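Local atomic coordinates of gentamicin resistance protein (Enterococcus gallinarum, PDB entry 6CTZ), a protein that probably confers resistance to gentamicin, kanamycin and related aminoglycosides by transferring a phosphate from a guanine nucleotide to the 2'' position of the drug. Residues F119-A131 / Y184-D196. The protein carries 2 engineered substitutions. Residues are numbered along the deposited sequence; the frame is centred on the assembly and turned at random. Where two conformers were deposited one is given.
With KAN (kanamycin a), chain E.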
# COMPACT_ATOMS: atom_id res chain seq x y z
N PHE A 119 0.37 -13.39 -6.64
CA PHE A 119 0.67 -12.85 -5.32
C PHE A 119 -0.62 -12.57 -4.54
O PHE A 119 -0.74 -12.94 -3.36
CB PHE A 119 1.50 -11.58 -5.46
CG PHE A 119 1.73 -10.84 -4.18
CD1 PHE A 119 2.66 -11.29 -3.25
CD2 PHE A 119 1.03 -9.68 -3.89
CE1 PHE A 119 2.88 -10.61 -2.07
CE2 PHE A 119 1.25 -8.99 -2.70
CZ PHE A 119 2.18 -9.46 -1.80
N MET A 120 -1.60 -11.94 -5.19
CA MET A 120 -2.86 -11.65 -4.52
C MET A 120 -3.58 -12.93 -4.15
O MET A 120 -4.18 -13.03 -3.07
CB MET A 120 -3.72 -10.76 -5.43
CG MET A 120 -3.10 -9.39 -5.67
SD MET A 120 -3.90 -8.38 -6.94
CE MET A 120 -5.13 -7.51 -5.99
N ASN A 121 -3.56 -13.87 -5.06
CA ASN A 121 -4.05 -15.18 -4.73
C ASN A 121 -3.44 -15.94 -3.43
O ASN A 121 -4.07 -16.53 -2.53
CB ASN A 121 -3.99 -16.13 -5.92
CG ASN A 121 -5.08 -15.89 -6.92
OD1 ASN A 121 -6.00 -15.13 -6.74
ND2 ASN A 121 -4.97 -16.58 -8.00
N GLU A 122 -2.12 -15.74 -3.39
CA GLU A 122 -1.42 -16.29 -2.23
C GLU A 122 -1.83 -15.59 -0.95
O GLU A 122 -2.05 -16.25 0.08
CB GLU A 122 0.09 -16.22 -2.46
CG GLU A 122 0.55 -17.18 -3.56
CD GLU A 122 1.89 -16.82 -4.18
OE1 GLU A 122 2.40 -17.62 -4.99
OE2 GLU A 122 2.41 -15.73 -3.90
N LEU A 123 -1.96 -14.26 -0.98
CA LEU A 123 -2.44 -13.56 0.21
C LEU A 123 -3.84 -14.03 0.58
O LEU A 123 -4.14 -14.27 1.75
CB LEU A 123 -2.44 -12.04 -0.01
CG LEU A 123 -1.07 -11.38 -0.17
CD1 LEU A 123 -1.22 -9.87 -0.15
CD2 LEU A 123 -0.10 -11.84 0.91
N SER A 124 -4.70 -14.20 -0.43
CA SER A 124 -6.07 -14.63 -0.17
C SER A 124 -6.16 -16.07 0.32
O SER A 124 -7.19 -16.44 0.88
CB SER A 124 -6.93 -14.48 -1.43
OG SER A 124 -7.25 -13.12 -1.65
N ALA A 125 -5.11 -16.86 0.14
CA ALA A 125 -5.06 -18.22 0.66
C ALA A 125 -4.41 -18.31 2.04
O ALA A 125 -4.46 -19.37 2.66
CB ALA A 125 -4.31 -19.13 -0.32
N PHE A 126 -3.81 -17.23 2.52
CA PHE A 126 -3.11 -17.29 3.80
C PHE A 126 -4.11 -17.38 4.95
O PHE A 126 -5.10 -16.65 4.98
CB PHE A 126 -2.22 -16.06 3.98
CG PHE A 126 -1.29 -16.17 5.15
CD1 PHE A 126 -0.10 -16.86 5.04
CD2 PHE A 126 -1.64 -15.63 6.39
CE1 PHE A 126 0.76 -16.98 6.13
CE2 PHE A 126 -0.79 -15.76 7.48
CZ PHE A 126 0.41 -16.44 7.34
N PRO A 127 -3.88 -18.26 5.93
CA PRO A 127 -4.87 -18.43 7.02
C PRO A 127 -5.10 -17.15 7.80
O PRO A 127 -4.18 -16.60 8.41
CB PRO A 127 -4.25 -19.54 7.88
CG PRO A 127 -3.40 -20.30 6.92
CD PRO A 127 -2.79 -19.25 6.02
N VAL A 128 -6.34 -16.68 7.79
CA VAL A 128 -6.68 -15.41 8.44
C VAL A 128 -6.35 -15.45 9.93
O VAL A 128 -5.86 -14.48 10.51
CB VAL A 128 -8.16 -15.07 8.17
CG1 VAL A 128 -8.66 -13.99 9.11
CG2 VAL A 128 -8.36 -14.67 6.69
N GLU A 129 -6.63 -16.59 10.58
CA GLU A 129 -6.38 -16.70 12.01
C GLU A 129 -4.89 -16.59 12.34
O GLU A 129 -4.53 -16.02 13.37
CB GLU A 129 -6.98 -18.00 12.57
CG GLU A 129 -6.31 -19.29 12.14
CD GLU A 129 -6.76 -19.82 10.78
OE1 GLU A 129 -7.51 -19.12 10.05
OE2 GLU A 129 -6.34 -20.95 10.45
N THR A 130 -4.02 -17.11 11.46
CA THR A 130 -2.59 -16.96 11.68
C THR A 130 -2.18 -15.49 11.57
O THR A 130 -1.40 -14.98 12.39
CB THR A 130 -1.84 -17.81 10.67
OG1 THR A 130 -2.23 -19.18 10.83
CG2 THR A 130 -0.32 -17.68 10.87
N ALA A 131 -2.71 -14.80 10.57
CA ALA A 131 -2.43 -13.37 10.44
C ALA A 131 -2.91 -12.59 11.66
O ALA A 131 -2.18 -11.75 12.19
CB ALA A 131 -3.05 -12.83 9.16
N TYR A 184 -18.48 -8.91 1.81
CA TYR A 184 -17.31 -9.60 1.28
C TYR A 184 -16.88 -10.68 2.27
O TYR A 184 -17.27 -10.66 3.44
CB TYR A 184 -16.16 -8.63 0.99
CG TYR A 184 -15.67 -7.85 2.20
CD1 TYR A 184 -14.68 -8.37 3.02
CD2 TYR A 184 -16.21 -6.61 2.52
CE1 TYR A 184 -14.23 -7.67 4.13
CE2 TYR A 184 -15.76 -5.90 3.63
CZ TYR A 184 -14.77 -6.44 4.43
OH TYR A 184 -14.32 -5.75 5.54
N THR A 185 -16.08 -11.62 1.78
CA THR A 185 -15.39 -12.55 2.66
C THR A 185 -14.01 -11.97 2.98
O THR A 185 -13.23 -11.72 2.05
CB THR A 185 -15.24 -13.92 2.02
OG1 THR A 185 -16.54 -14.44 1.71
CG2 THR A 185 -14.53 -14.89 2.97
N PRO A 186 -13.69 -11.70 4.24
CA PRO A 186 -12.41 -11.06 4.55
C PRO A 186 -11.23 -11.98 4.26
O PRO A 186 -11.31 -13.21 4.35
CB PRO A 186 -12.52 -10.77 6.05
CG PRO A 186 -13.98 -10.83 6.37
CD PRO A 186 -14.56 -11.83 5.43
N ARG A 187 -10.11 -11.36 3.88
CA ARG A 187 -8.88 -12.07 3.59
C ARG A 187 -7.72 -11.21 4.07
O ARG A 187 -7.87 -10.00 4.26
CB ARG A 187 -8.67 -12.23 2.08
CG ARG A 187 -9.82 -12.84 1.32
CD ARG A 187 -9.90 -14.32 1.57
NE ARG A 187 -11.00 -14.89 0.80
CZ ARG A 187 -11.45 -16.13 0.95
NH1 ARG A 187 -10.88 -16.94 1.82
NH2 ARG A 187 -12.47 -16.56 0.21
N LEU A 188 -6.55 -11.83 4.23
CA LEU A 188 -5.33 -11.04 4.36
C LEU A 188 -5.11 -10.23 3.08
O LEU A 188 -5.12 -10.79 1.99
CB LEU A 188 -4.13 -11.94 4.58
CG LEU A 188 -2.78 -11.21 4.66
CD1 LEU A 188 -2.72 -10.26 5.85
CD2 LEU A 188 -1.63 -12.20 4.71
N ILE A 189 -4.92 -8.91 3.23
CA ILE A 189 -4.55 -8.05 2.11
C ILE A 189 -3.23 -7.35 2.43
O ILE A 189 -2.87 -7.14 3.60
CB ILE A 189 -5.64 -7.01 1.76
CG1 ILE A 189 -5.84 -5.97 2.87
CG2 ILE A 189 -6.96 -7.70 1.45
CD1 ILE A 189 -6.67 -4.77 2.42
N HIS A 190 -2.51 -6.96 1.37
CA HIS A 190 -1.31 -6.15 1.55
C HIS A 190 -1.67 -4.76 2.07
O HIS A 190 -1.02 -4.24 2.99
CB HIS A 190 -0.57 -6.07 0.21
CG HIS A 190 0.65 -5.20 0.24
ND1 HIS A 190 0.59 -3.83 0.16
CD2 HIS A 190 1.97 -5.52 0.28
CE1 HIS A 190 1.82 -3.34 0.17
NE2 HIS A 190 2.68 -4.34 0.24
N GLY A 191 -2.74 -4.17 1.52
CA GLY A 191 -3.27 -2.93 2.04
C GLY A 191 -2.69 -1.66 1.46
O GLY A 191 -3.28 -0.59 1.67
N ASP A 192 -1.58 -1.73 0.75
CA ASP A 192 -0.98 -0.54 0.16
C ASP A 192 -0.25 -0.95 -1.12
O ASP A 192 0.94 -0.69 -1.31
CB ASP A 192 -0.06 0.15 1.17
CG ASP A 192 0.23 1.60 0.83
OD1 ASP A 192 -0.59 2.26 0.14
OD2 ASP A 192 1.28 2.10 1.29
N LEU A 193 -0.97 -1.65 -2.01
CA LEU A 193 -0.33 -2.41 -3.09
C LEU A 193 -0.18 -1.53 -4.34
O LEU A 193 -0.86 -1.70 -5.35
CB LEU A 193 -1.09 -3.69 -3.36
CG LEU A 193 -0.39 -4.72 -4.24
CD1 LEU A 193 0.88 -5.24 -3.57
CD2 LEU A 193 -1.32 -5.89 -4.52
N SER A 194 0.73 -0.58 -4.24
CA SER A 194 1.02 0.39 -5.28
C SER A 194 2.38 0.12 -5.89
O SER A 194 3.24 -0.51 -5.25
CB SER A 194 0.98 1.81 -4.70
OG SER A 194 1.65 1.89 -3.45
N PRO A 195 2.62 0.59 -7.12
CA PRO A 195 3.84 0.19 -7.84
C PRO A 195 5.12 0.80 -7.30
O PRO A 195 6.21 0.35 -7.70
CB PRO A 195 3.55 0.60 -9.30
CG PRO A 195 2.49 1.66 -9.18
CD PRO A 195 1.64 1.22 -8.02
N ASP A 196 5.04 1.78 -6.39
CA ASP A 196 6.22 2.21 -5.65
C ASP A 196 6.73 1.14 -4.69
O ASP A 196 7.79 1.32 -4.08
CB ASP A 196 5.96 3.54 -4.91
CG ASP A 196 4.93 3.41 -3.81
OD1 ASP A 196 4.09 2.52 -3.89
OD2 ASP A 196 4.99 4.20 -2.84
C1 KAN E . -1.75 9.77 -3.69
C2 KAN E . -2.97 10.37 -4.40
C3 KAN E . -2.69 10.44 -5.89
C4 KAN E . -1.46 11.30 -6.09
C5 KAN E . -0.26 10.72 -5.34
C6 KAN E . 0.97 11.63 -5.46
C7 KAN E . -0.17 4.90 -2.33
C8 KAN E . -0.21 6.13 -1.42
C9 KAN E . -1.10 7.21 -2.03
C10 KAN E . -0.66 7.59 -3.44
C11 KAN E . -0.56 6.34 -4.32
C12 KAN E . 0.35 5.29 -3.71
C13 KAN E . -0.41 6.46 0.98
C14 KAN E . -0.21 5.58 2.20
C15 KAN E . -1.50 4.79 2.46
C16 KAN E . -2.66 5.76 2.62
C17 KAN E . -2.74 6.67 1.41
C18 KAN E . -3.82 7.72 1.62
N1 KAN E . 2.04 11.04 -4.67
N2 KAN E . -0.08 6.67 -5.66
N3 KAN E . 0.67 3.87 -1.72
N4 KAN E . -1.40 3.95 3.65
O5 KAN E . -0.54 10.49 -3.95
O6 KAN E . -4.10 9.54 -4.15
O7 KAN E . -3.81 11.01 -6.59
O8 KAN E . -1.16 11.37 -7.49
O9 KAN E . -1.63 8.41 -4.09
O10 KAN E . -1.04 8.39 -1.21
O11 KAN E . -0.72 5.66 -0.16
O12 KAN E . -1.50 7.34 1.23
O13 KAN E . 0.92 4.73 1.96
O14 KAN E . -3.92 5.07 2.72
O15 KAN E . -3.89 8.57 0.48
O HOH W 1 -6.30 -14.66 3.56
O HOH W 2 -6.17 -10.90 -0.57
O HOH W 3 -8.47 -16.88 3.47
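L188 reaches from strand 187-189 into the turn between helices 106-125 and 128-133. Its CD2 lies 3.8 Å from F126 CD2 and also meets L123 CD2, while CD1 approaches A131 CB. CG stands anti to the backbone N (chi1 177°), and with chi2 near 63° the two methyls part, CD2 toward F126 and L123, CD1 toward A131. L62 of helix 46-62 also touches L188. L123 lays CD1 against the H190 backbone, 3.5 Å from H190 N. L193 completes the apolar seam: CD1 meets F119 CE2 at 3.9 Å and CD2 meets M120 CG. The same CD1 sits over one face of the H190 ring, toward its rim.

No direct hydrogen bond joins the segments; three waters bridge their polar atoms. Water 1 donates to L123 O and F126 O and accepts from L188 N at 2.9 Å. Water 2 links S124 OG to L188 O. Water 3 lies at the guanidinium edge of R187, between NH1 and S124 O.

H190, G191 and D192 belong to the catalytic loop of the kinase-like aminoglycoside phosphotransferase fold, with the HGD sequence of this family. D192 N bonds H190 ND1 in the ring plane (3.1 Å), and H190 NE2 is held by I213 O. This fixes the imidazole at both nitrogens. Beyond it, D192 OD2 accepts from kanamycin O13 at 2.7 Å and OD1 from N3. S194 OG takes N3 too and donates to D196 OD1 on its syn side.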